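5-Carboxyvanillate Decarboxylase (Novosphingobium aromaticivorans, PDB 4QRN) probably removes a carboxyl group from 5-carboxyvanillate, as a metal-dependent decarboxylase of the amidohydrolase superfamily that holds manganese in its active site. Local coordinates at residues Y35-T40 / T102-A107; Q178-T183 / Y208-T213; R186-E191 / G239-R244. One frame throughout, in Å; residues are numbered along the deposited sequence.

Contact 1. Residues Y35-T40 / T102-A107; sequences YLRIAT and TGIDKA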
loop_
_atom_site.group_PDB
_atom_site.type_symbol
_atom_site.label_atom_id
_atom_site.label_comp_id
_atom_site.label_asym_id
_atom_site.label_seq_id
_atom_site.Cartn_x
_atom_site.Cartn_y
_atom_site.Cartn_z
ATOM N N TYR A 35 32.163 -7.148 2.763
ATOM C CA TYR A 35 30.986 -7.990 2.770
ATOM C C TYR A 35 30.884 -8.615 1.391
ATOM O O TYR A 35 31.298 -8.011 0.413
ATOM C CB TYR A 35 29.703 -7.191 3.090
ATOM C CG TYR A 35 29.552 -5.909 2.308
ATOM C CD1 TYR A 35 29.025 -5.888 1.011
ATOM C CD2 TYR A 35 29.952 -4.702 2.864
ATOM C CE1 TYR A 35 28.920 -4.699 0.308
ATOM C CE2 TYR A 35 29.865 -3.521 2.160
ATOM C CZ TYR A 35 29.314 -3.514 0.897
ATOM O OH TYR A 35 29.224 -2.315 0.213
ATOM N N LEU A 36 30.298 -9.805 1.330
ATOM C CA LEU A 36 29.791 -10.326 0.069
ATOM C C LEU A 36 28.470 -9.650 -0.240
ATOM O O LEU A 36 27.748 -9.248 0.682
ATOM C CB LEU A 36 29.560 -11.835 0.154
ATOM C CG LEU A 36 30.778 -12.687 0.455
ATOM C CD1 LEU A 36 30.351 -14.150 0.562
ATOM C CD2 LEU A 36 31.853 -12.519 -0.607
ATOM N N ARG A 37 28.146 -9.520 -1.519
ATOM C CA ARG A 37 26.829 -9.044 -1.923
ATOM C C ARG A 37 25.986 -10.266 -2.285
ATOM O O ARG A 37 26.249 -10.915 -3.305
ATOM C CB ARG A 37 26.906 -8.070 -3.083
ATOM C CG ARG A 37 27.779 -6.849 -2.798
ATOM C CD ARG A 37 27.640 -5.809 -3.885
ATOM N NE ARG A 37 28.597 -4.713 -3.805
ATOM C CZ ARG A 37 29.844 -4.770 -4.259
ATOM N NH1 ARG A 37 30.315 -5.890 -4.807
ATOM N NH2 ARG A 37 30.609 -3.681 -4.173
ATOM N N ILE A 38 25.001 -10.574 -1.442
ATOM C CA ILE A 38 24.095 -11.700 -1.654
ATOM C C ILE A 38 22.728 -11.128 -2.026
ATOM O O ILE A 38 22.091 -10.451 -1.203
ATOM C CB ILE A 38 24.008 -12.599 -0.409
ATOM C CG1 ILE A 38 25.424 -13.114 -0.043
ATOM C CG2 ILE A 38 23.013 -13.730 -0.660
ATOM C CD1 ILE A 38 25.478 -14.026 1.175
ATOM N N ALA A 39 22.302 -11.357 -3.265
ATOM C CA ALA A 39 21.047 -10.821 -3.766
ATOM C C ALA A 39 19.945 -11.858 -3.542
ATOM O O ALA A 39 20.033 -12.966 -4.050
ATOM C CB ALA A 39 21.195 -10.493 -5.239
ATOM N N THR A 40 18.917 -11.487 -2.774
ATOM C CA THR A 40 17.966 -12.464 -2.261
ATOM C C THR A 40 16.593 -12.532 -2.950
ATOM O O THR A 40 15.723 -13.236 -2.430
ATOM C CB THR A 40 17.751 -12.252 -0.763
ATOM O OG1 THR A 40 17.229 -10.936 -0.528
ATOM C CG2 THR A 40 19.043 -12.449 0.027
ATOM N N THR A 102 28.201 -6.504 -11.718
ATOM C CA THR A 102 27.619 -5.678 -10.665
ATOM C C THR A 102 28.071 -6.105 -9.266
ATOM O O THR A 102 27.494 -5.703 -8.261
ATOM C CB THR A 102 26.085 -5.650 -10.769
ATOM O OG1 THR A 102 25.556 -6.991 -10.855
ATOM C CG2 THR A 102 25.653 -4.811 -11.951
ATOM N N GLY A 103 29.131 -6.908 -9.207
ATOM C CA GLY A 103 29.685 -7.284 -7.924
ATOM C C GLY A 103 28.803 -8.183 -7.070
ATOM O O GLY A 103 28.972 -8.208 -5.849
ATOM N N ILE A 104 27.869 -8.898 -7.698
ATOM C CA ILE A 104 26.973 -9.768 -6.964
ATOM C C ILE A 104 27.620 -11.140 -6.793
ATOM O O ILE A 104 27.872 -11.861 -7.761
ATOM C CB ILE A 104 25.590 -9.874 -7.640
ATOM C CG1 ILE A 104 24.945 -8.486 -7.781
ATOM C CG2 ILE A 104 24.709 -10.851 -6.864
ATOM C CD1 ILE A 104 24.868 -7.668 -6.496
ATOM N N ASP A 105 27.928 -11.483 -5.546
ATOM C CA ASP A 105 28.608 -12.745 -5.237
ATOM C C ASP A 105 27.689 -13.949 -5.322
ATOM O O ASP A 105 28.099 -14.995 -5.827
ATOM C CB ASP A 105 29.252 -12.633 -3.856
ATOM C CG ASP A 105 30.344 -11.602 -3.846
ATOM O OD1 ASP A 105 31.399 -11.883 -4.468
ATOM O OD2 ASP A 105 30.153 -10.507 -3.262
ATOM N N LYS A 106 26.472 -13.832 -4.798
ATOM C CA LYS A 106 25.533 -14.944 -4.811
ATOM C C LYS A 106 24.156 -14.411 -5.101
ATOM O O LYS A 106 23.820 -13.282 -4.709
ATOM C CB LYS A 106 25.517 -15.671 -3.465
ATOM C CG LYS A 106 26.884 -16.207 -3.044
ATOM C CD LYS A 106 26.787 -17.103 -1.823
ATOM C CE LYS A 106 28.169 -17.611 -1.421
ATOM N NZ LYS A 106 28.101 -18.601 -0.318
ATOM N N ALA A 107 23.363 -15.240 -5.778
ATOM C CA ALA A 107 21.979 -14.929 -6.103
ATOM C C ALA A 107 21.096 -16.058 -5.604
ATOM O O ALA A 107 21.387 -17.235 -5.868
ATOM C CB ALA A 107 21.828 -14.763 -7.601
#

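Contact 2. Residues Q178-T183 / Y208-T213; sequences QINSHT and YIHPAT. With MN (manganese (II) ion), chain E; 1DF (4-hydroxy-3-methoxy-5-nitrobenzoic acid), chain F.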
loop_
_atom_site.group_PDB
_atom_site.type_symbol
_atom_site.label_atom_id
_atom_site.label_comp_id
_atom_site.label_asym_id
_atom_site.label_seq_id
_atom_site.Cartn_x
_atom_site.Cartn_y
_atom_site.Cartn_z
ATOM N N GLN A 178 9.513 -20.174 -2.874
ATOM C CA GLN A 178 8.819 -18.935 -3.201
ATOM C C GLN A 178 7.432 -19.273 -3.706
ATOM O O GLN A 178 7.285 -20.085 -4.620
ATOM C CB GLN A 178 9.592 -18.167 -4.285
ATOM C CG GLN A 178 8.838 -16.912 -4.752
ATOM C CD GLN A 178 9.666 -16.087 -5.699
ATOM O OE1 GLN A 178 10.675 -15.503 -5.300
ATOM N NE2 GLN A 178 9.251 -16.035 -6.969
ATOM N N ILE A 179 6.410 -18.644 -3.114
ATOM C CA ILE A 179 5.051 -18.727 -3.626
ATOM C C ILE A 179 4.705 -17.334 -4.135
ATOM O O ILE A 179 4.928 -16.326 -3.451
ATOM C CB ILE A 179 4.054 -19.220 -2.554
ATOM C CG1 ILE A 179 4.370 -20.684 -2.206
ATOM C CG2 ILE A 179 2.592 -19.057 -3.051
ATOM C CD1 ILE A 179 3.449 -21.299 -1.148
ATOM N N ASN A 180 4.183 -17.283 -5.356
ATOM C CA ASN A 180 3.881 -16.046 -6.064
ATOM C C ASN A 180 2.489 -15.586 -5.708
ATOM O O ASN A 180 1.571 -15.561 -6.532
ATOM C CB ASN A 180 4.079 -16.306 -7.549
ATOM C CG ASN A 180 5.437 -16.838 -7.807
ATOM O OD1 ASN A 180 6.413 -16.119 -7.587
ATOM N ND2 ASN A 180 5.534 -18.119 -8.208
ATOM N N SER A 181 2.324 -15.268 -4.431
ATOM C CA SER A 181 1.092 -14.791 -3.842
ATOM C C SER A 181 -0.079 -15.709 -4.195
ATOM O O SER A 181 0.050 -16.915 -3.995
ATOM C CB SER A 181 0.881 -13.298 -4.115
ATOM O OG SER A 181 0.044 -12.775 -3.118
ATOM N N HIS A 182 -1.241 -15.171 -4.585
ATOM C CA HIS A 182 -2.444 -15.998 -4.688
ATOM C C HIS A 182 -2.287 -17.136 -5.706
ATOM O O HIS A 182 -1.482 -17.081 -6.636
ATOM C CB HIS A 182 -3.668 -15.139 -5.080
ATOM C CG HIS A 182 -3.658 -14.691 -6.503
ATOM N ND1 HIS A 182 -4.317 -15.373 -7.509
ATOM C CD2 HIS A 182 -3.053 -13.624 -7.083
ATOM C CE1 HIS A 182 -4.106 -14.739 -8.654
ATOM N NE2 HIS A 182 -3.350 -13.671 -8.422
ATOM N N THR A 183 -3.103 -18.172 -5.509
ATOM C CA THR A 183 -3.236 -19.216 -6.510
ATOM C C THR A 183 -4.669 -19.200 -6.991
ATOM O O THR A 183 -5.597 -19.543 -6.240
ATOM C CB THR A 183 -2.823 -20.606 -5.948
ATOM O OG1 THR A 183 -1.415 -20.593 -5.714
ATOM C CG2 THR A 183 -3.140 -21.737 -6.931
ATOM N N TYR A 208 9.128 -17.419 0.968
ATOM C CA TYR A 208 9.160 -16.078 0.376
ATOM C C TYR A 208 7.830 -15.885 -0.366
ATOM O O TYR A 208 7.536 -16.636 -1.308
ATOM C CB TYR A 208 10.360 -15.978 -0.575
ATOM C CG TYR A 208 10.838 -14.555 -0.851
ATOM C CD1 TYR A 208 10.045 -13.621 -1.514
ATOM C CD2 TYR A 208 12.094 -14.139 -0.433
ATOM C CE1 TYR A 208 10.498 -12.319 -1.755
ATOM C CE2 TYR A 208 12.564 -12.860 -0.693
ATOM C CZ TYR A 208 11.766 -11.957 -1.359
ATOM O OH TYR A 208 12.247 -10.689 -1.594
ATOM N N ILE A 209 7.012 -14.927 0.077
ATOM C CA ILE A 209 5.788 -14.610 -0.665
ATOM C C ILE A 209 6.150 -13.476 -1.605
ATOM O O ILE A 209 6.335 -12.330 -1.188
ATOM C CB ILE A 209 4.598 -14.251 0.219
ATOM C CG1 ILE A 209 4.285 -15.398 1.170
ATOM C CG2 ILE A 209 3.377 -13.975 -0.687
ATOM C CD1 ILE A 209 3.112 -15.144 2.109
ATOM N N HIS A 210 6.321 -13.833 -2.874
ATOM C CA HIS A 210 6.669 -12.897 -3.926
ATOM C C HIS A 210 5.384 -12.362 -4.562
ATOM O O HIS A 210 4.366 -13.060 -4.575
ATOM C CB HIS A 210 7.474 -13.663 -4.980
ATOM C CG HIS A 210 8.036 -12.790 -6.057
ATOM N ND1 HIS A 210 7.303 -12.389 -7.145
ATOM C CD2 HIS A 210 9.261 -12.223 -6.192
ATOM C CE1 HIS A 210 8.055 -11.592 -7.897
ATOM N NE2 HIS A 210 9.259 -11.494 -7.355
ATOM N N PRO A 211 5.405 -11.154 -5.145
ATOM C CA PRO A 211 4.169 -10.658 -5.750
ATOM C C PRO A 211 3.713 -11.463 -6.957
ATOM O O PRO A 211 4.443 -12.216 -7.615
ATOM C CB PRO A 211 4.536 -9.240 -6.196
ATOM C CG PRO A 211 5.649 -8.814 -5.296
ATOM C CD PRO A 211 6.442 -10.103 -5.061
ATOM N N ALA A 212 2.449 -11.224 -7.269
ATOM C CA ALA A 212 1.820 -11.586 -8.519
ATOM C C ALA A 212 0.846 -10.477 -8.833
ATOM O O ALA A 212 0.470 -9.676 -7.973
ATOM C CB ALA A 212 1.091 -12.932 -8.413
ATOM N N THR A 213 0.392 -10.448 -10.076
ATOM C CA THR A 213 -0.774 -9.662 -10.399
ATOM C C THR A 213 -1.967 -10.098 -9.540
ATOM O O THR A 213 -2.102 -11.271 -9.183
ATOM C CB THR A 213 -1.151 -9.807 -11.888
ATOM O OG1 THR A 213 -1.186 -11.193 -12.270
ATOM C CG2 THR A 213 -0.153 -9.083 -12.766
HETATM MN MN MN E . 10.806 -10.039 -8.031
HETATM C C1 1DF F . 8.455 -7.250 -12.294
HETATM C CO1 1DF F . 8.995 -6.927 -11.082
HETATM C CO2 1DF F . 8.096 -8.592 -12.552
HETATM C CM1 1DF F . 9.251 -8.020 -10.188
HETATM C CM2 1DF F . 8.493 -9.618 -11.719
HETATM O OM 1DF F . 8.215 -10.936 -11.947
HETATM C CZ 1DF F . 9.202 -9.362 -10.555
HETATM C CC 1DF F . 8.160 -6.223 -13.323
HETATM C CV 1DF F . 7.265 -11.234 -12.971
HETATM O O1 1DF F . 8.907 -5.158 -13.348
HETATM O O2 1DF F . 7.239 -6.429 -14.121
HETATM O O3 1DF F . 9.735 -10.308 -9.838
HETATM N N 1DF F . 9.357 -7.622 -8.742
HETATM O O11 1DF F . 9.438 -8.429 -7.859
HETATM O O22 1DF F . 9.194 -6.400 -8.468
HETATM O O HOH W 1 12.248 -11.657 -8.348
#

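Contact 3. Residues R186-E191 / G239-R244; sequences RYLDEE and GMHLLR. With ACT (acetate ion), chain L.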
loop_
_atom_site.group_PDB
_atom_site.type_symbol
_atom_site.label_atom_id
_atom_site.label_comp_id
_atom_site.label_asym_id
_atom_site.label_seq_id
_atom_site.Cartn_x
_atom_site.Cartn_y
_atom_site.Cartn_z
ATOM N N ARG A 186 -7.122 -17.575 -4.674
ATOM C CA ARG A 186 -7.193 -18.111 -3.313
ATOM C C ARG A 186 -5.909 -17.788 -2.568
ATOM O O ARG A 186 -4.809 -17.845 -3.139
ATOM C CB ARG A 186 -7.397 -19.633 -3.326
ATOM C CG ARG A 186 -8.647 -20.053 -4.056
ATOM C CD ARG A 186 -8.758 -21.565 -4.081
ATOM N NE ARG A 186 -9.074 -22.068 -2.756
ATOM C CZ ARG A 186 -9.245 -23.351 -2.482
ATOM N NH1 ARG A 186 -9.080 -24.255 -3.439
ATOM N NH2 ARG A 186 -9.575 -23.724 -1.256
ATOM N N TYR A 187 -6.052 -17.532 -1.273
ATOM C CA TYR A 187 -4.959 -17.078 -0.407
ATOM C C TYR A 187 -4.601 -18.126 0.622
ATOM O O TYR A 187 -5.424 -18.976 0.994
ATOM C CB TYR A 187 -5.353 -15.722 0.244
ATOM C CG TYR A 187 -5.472 -14.636 -0.812
ATOM C CD1 TYR A 187 -6.647 -14.443 -1.542
ATOM C CD2 TYR A 187 -4.350 -13.891 -1.165
ATOM C CE1 TYR A 187 -6.703 -13.516 -2.584
ATOM C CE2 TYR A 187 -4.388 -12.953 -2.205
ATOM C CZ TYR A 187 -5.573 -12.778 -2.912
ATOM O OH TYR A 187 -5.650 -11.904 -3.961
ATOM N N LEU A 188 -3.368 -18.046 1.094
ATOM C CA LEU A 188 -2.775 -19.126 1.894
ATOM C C LEU A 188 -3.334 -19.216 3.299
ATOM O O LEU A 188 -3.026 -20.174 4.005
ATOM C CB LEU A 188 -1.254 -18.956 1.947
ATOM C CG LEU A 188 -0.520 -19.193 0.621
ATOM C CD1 LEU A 188 0.877 -18.638 0.765
ATOM C CD2 LEU A 188 -0.496 -20.691 0.202
ATOM N N ASP A 189 -4.149 -18.248 3.719
ATOM C CA ASP A 189 -4.820 -18.345 5.011
ATOM C C ASP A 189 -5.957 -19.357 5.021
ATOM O O ASP A 189 -6.452 -19.693 6.080
ATOM C CB ASP A 189 -5.374 -16.984 5.418
ATOM C CG ASP A 189 -6.325 -16.415 4.382
ATOM O OD1 ASP A 189 -5.835 -15.929 3.345
ATOM O OD2 ASP A 189 -7.561 -16.489 4.606
ATOM N N GLU A 190 -6.380 -19.843 3.856
ATOM C CA GLU A 190 -7.425 -20.878 3.847
ATOM C C GLU A 190 -6.868 -22.174 4.412
ATOM O O GLU A 190 -5.710 -22.529 4.135
ATOM C CB GLU A 190 -7.911 -21.174 2.441
ATOM C CG GLU A 190 -8.745 -20.115 1.800
ATOM C CD GLU A 190 -9.447 -20.686 0.592
ATOM O OE1 GLU A 190 -10.109 -21.740 0.716
ATOM O OE2 GLU A 190 -9.309 -20.113 -0.491
ATOM N N GLU A 191 -7.705 -22.892 5.159
ATOM C CA GLU A 191 -7.277 -24.155 5.754
ATOM C C GLU A 191 -6.776 -25.145 4.700
ATOM O O GLU A 191 -5.898 -25.961 4.984
ATOM C CB GLU A 191 -8.420 -24.795 6.538
ATOM C CG GLU A 191 -8.770 -24.051 7.818
ATOM C CD GLU A 191 -9.559 -24.896 8.798
ATOM O OE1 GLU A 191 -10.179 -25.893 8.371
ATOM O OE2 GLU A 191 -9.554 -24.562 10.001
ATOM N N GLY A 239 1.181 -7.348 0.091
ATOM C CA GLY A 239 0.937 -6.842 1.427
ATOM C C GLY A 239 -0.380 -7.375 1.981
ATOM O O GLY A 239 -0.468 -7.753 3.150
ATOM N N MET A 240 -1.415 -7.407 1.157
ATOM C CA MET A 240 -2.679 -7.995 1.585
ATOM C C MET A 240 -2.485 -9.447 2.014
ATOM O O MET A 240 -3.030 -9.895 3.022
ATOM C CB MET A 240 -3.720 -7.935 0.462
ATOM C CG MET A 240 -5.079 -8.478 0.894
ATOM S SD MET A 240 -6.274 -8.527 -0.455
ATOM C CE MET A 240 -5.548 -9.706 -1.566
ATOM N N HIS A 241 -1.736 -10.195 1.210
ATOM C CA HIS A 241 -1.551 -11.619 1.477
ATOM C C HIS A 241 -0.818 -11.845 2.797
ATOM O O HIS A 241 -1.239 -12.667 3.621
ATOM C CB HIS A 241 -0.807 -12.257 0.316
ATOM C CG HIS A 241 -1.006 -13.733 0.198
ATOM N ND1 HIS A 241 -0.767 -14.383 -0.985
ATOM C CD2 HIS A 241 -1.495 -14.674 1.054
ATOM C CE1 HIS A 241 -1.067 -15.663 -0.839
ATOM N NE2 HIS A 241 -1.522 -15.874 0.380
ATOM N N LEU A 242 0.282 -11.126 3.011
ATOM C CA LEU A 242 1.004 -11.255 4.265
ATOM C C LEU A 242 0.115 -10.824 5.432
ATOM O O LEU A 242 0.072 -11.486 6.486
ATOM C CB LEU A 242 2.293 -10.465 4.229
ATOM C CG LEU A 242 3.096 -10.470 5.536
ATOM C CD1 LEU A 242 3.425 -11.883 6.025
ATOM C CD2 LEU A 242 4.357 -9.646 5.343
ATOM N N LEU A 243 -0.611 -9.711 5.271
ATOM C CA LEU A 243 -1.457 -9.233 6.354
ATOM C C LEU A 243 -2.542 -10.252 6.709
ATOM O O LEU A 243 -2.826 -10.488 7.883
ATOM C CB LEU A 243 -2.061 -7.884 5.987
ATOM C CG LEU A 243 -2.897 -7.205 7.068
ATOM C CD1 LEU A 243 -2.119 -7.004 8.373
ATOM C CD2 LEU A 243 -3.418 -5.857 6.560
ATOM N N ARG A 244 -3.167 -10.878 5.705
ATOM C CA ARG A 244 -4.184 -11.933 5.890
ATOM C C ARG A 244 -3.620 -13.088 6.703
ATOM O O ARG A 244 -4.277 -13.657 7.562
ATOM C CB ARG A 244 -4.651 -12.494 4.525
ATOM C CG ARG A 244 -5.693 -11.612 3.835
ATOM C CD ARG A 244 -6.229 -12.136 2.499
ATOM N NE ARG A 244 -6.874 -13.439 2.608
ATOM C CZ ARG A 244 -7.965 -13.819 1.940
ATOM N NH1 ARG A 244 -8.409 -15.052 2.086
ATOM N NH2 ARG A 244 -8.624 -12.985 1.140
HETATM C C ACT L . -7.716 -23.931 -6.723
HETATM O O ACT L . -7.638 -24.250 -5.514
HETATM O OXT ACT L . -8.710 -23.243 -7.070
HETATM C CH3 ACT L . -6.679 -24.365 -7.714
#

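Contact 1. Residues Y35-T40 / T102-A107
The guanidinium group of Arg37 meets the 102-107 segment at its edge: the carbonyl oxygen of Gly103 lies near its plane and takes a bond from NH1, 2.9 Å from NH1 to O. NH1 comes in well to the side of this carbonyl, the C=O...N angle being 114°. With CG beside its own backbone N (chi1 -57°) and the chain extended to NE, the arginine runs past the Gly103 carbonyl, so that CB, CG and CD touch the same oxygen. NH2 forms a salt bridge with Asp350, and NH1 also reaches the backbone oxygen of Lys28. Shortening this side chain to an alanine is likely to leave Asp350 without its positive partner and the Gly103 carbonyl without its side-chain donor. Gly103, at positive phi, is the C-prime residue of the Schellman motif closing helix 93-101; a CB at this place would probably come too close to NH1 of Arg37, so glycine suits it.

The carboxylate of Asp105 turns to the other backbone. Its OD2 uses the anti lone pair to accept from Arg37 N at 2.8 Å, while CD2 of Leu36 packs against CG of the same carboxylate at 3.7 Å. OD1 is held by the backbone N of Gly30. Arg37 O receives two donors, Asp105 N and Lys106 N, and Ala39 N bonds to Lys106 O at 2.8 Å. Small Ala39 fits against the CG2 branch of Ile104, 3.9 Å from its CB. Such bonding begins a parallel strand pair, 38-44 (carrying the manganese ligand Glu41) and 106-111, consistent with the beta/alpha barrel of the amidohydrolase superfamily.

Contact 2. Residues Q178-T183 / Y208-T213
A dense part of the contact is where the amide of Gln178 lies alongside CB and CG of His210: CD of Gln178 comes within 3.3 Å of His210 CB, and the amide plane is 22° from that of the imidazole. An extended chain, with CG anti to the backbone N (chi1 175°), carries the glutamine amide to this place. Its NE2 is tied to Asn180 OD1, which should limit rotation of the amide. Beneath these side chains the parallel strands 177-179 and 207-209 are joined by Ile179 N to Tyr208 O and by His210 N to Ile179 O, both 2.9 Å long. A long, polar glutamine suits a site where the chain must pass close to a histidine and its end still pair with an asparagine.

Beyond the strands the paths separate, and fewer side chains touch, although the contact remains buried. Here Ala212 CB touches the Asn180 carbonyl oxygen, its small methyl allowing that approach, and the last link is made by His182 NE2 to Thr213 O, 2.8 Å apart and almost in the ring plane. The N of Ala212 is buried with no partner in the model.

His210 has its two nitrogens engaged differently. ND1 gives its hydrogen to Pro211 O at 2.9 Å, which, with the metal bond, helps to fix the turn of the ring, and NE2 binds manganese at 2.2 Å. Glu41 and Asp336 complete the protein ligands; the nitro oxygen O11 and phenolic O3 of the inhibitor, with a water, fill the other positions. Tyr208 OH bonds to Glu41, a second-shell hold on a metal ligand. The bidentate grip of the inhibitor is consistent with a metal that binds the substrate's phenolic oxygen beside the carboxylate to be lost.

Contact 3. Residues R186-E191 / G239-R244
Tyr187 and His241 meet edge to face where a type I beta turn, Tyr187 to Glu190, packs on helix 233-248; the turn belongs to the loop joining strand 177-179 to helix 194-203 in a beta-alpha-beta unit. Among the aromatic contacts, CD2 of Tyr187 stands over the centre of the imidazole, with ring planes 79° apart and centroids 4.9 Å apart. His241 points its ring away from its own N (chi1 -158°), which turns a face to the tyrosine while NE2 points to the turn. Met240 SD makes an oblique Met-aromatic contact with the Tyr187 ring; separately, the methionine chain, bent at chi3, packs its CE 3.4 Å from Tyr187 CZ. Tyr187 OH lies beyond, bonded to Glu237, so a tyrosine serves both as an aromatic wedge and as a polar tip.

Charge supplies a second kind of interaction. In the conformers described here, Asp189 and Arg244 each having an alternative, the guanidinium of Arg244 lies with one face under Tyr187 CB and its edge against Asp189, whose two oxygens it grips through NE and NH1. OD1 takes two bonds, from NE at 2.8 Å and NH1 at 3.0 Å, whereas OD2 takes one, from NH1. Arg244 NH2 forms a salt bridge with Glu224 of the second subunit, so in this conformer the arginine can join the turn to the dimer partner. Within the turn segment, Arg186 similarly pairs with Glu190.

A neutral hydrogen bond completes the contact. His241 NE2 accepts here, so ND1 probably carries the proton, consistent with its bond to Ser181 OG. Leu188 closes over NE2 with its CB and CG, which probably shields the bond. It runs from Leu188 N to His241 NE2, 2.9 Å long and nearly straight at 169°.

How the contacts relate
All three contacts are largely buried, but contact 2 lies nearest the centre of the chain and contact 3 reaches the subunit interface. Contacts 1 and 2 each pair parallel strands, at different places in the fold, and touch where Thr40 O meets Tyr208 CE2; both lead toward manganese ligands. Contact 3 instead sets a loop turn against a helix, and it shares with contact 2 the connection out of strand 177-179. Ser181 and His241 join these two by a probable hydrogen bond. Backbone bonding with side-chain anchors dominates contact 1, metal coordination marks contact 2, and rings and ion pairs hold contact 3, about 31 Å between centres from contact 1.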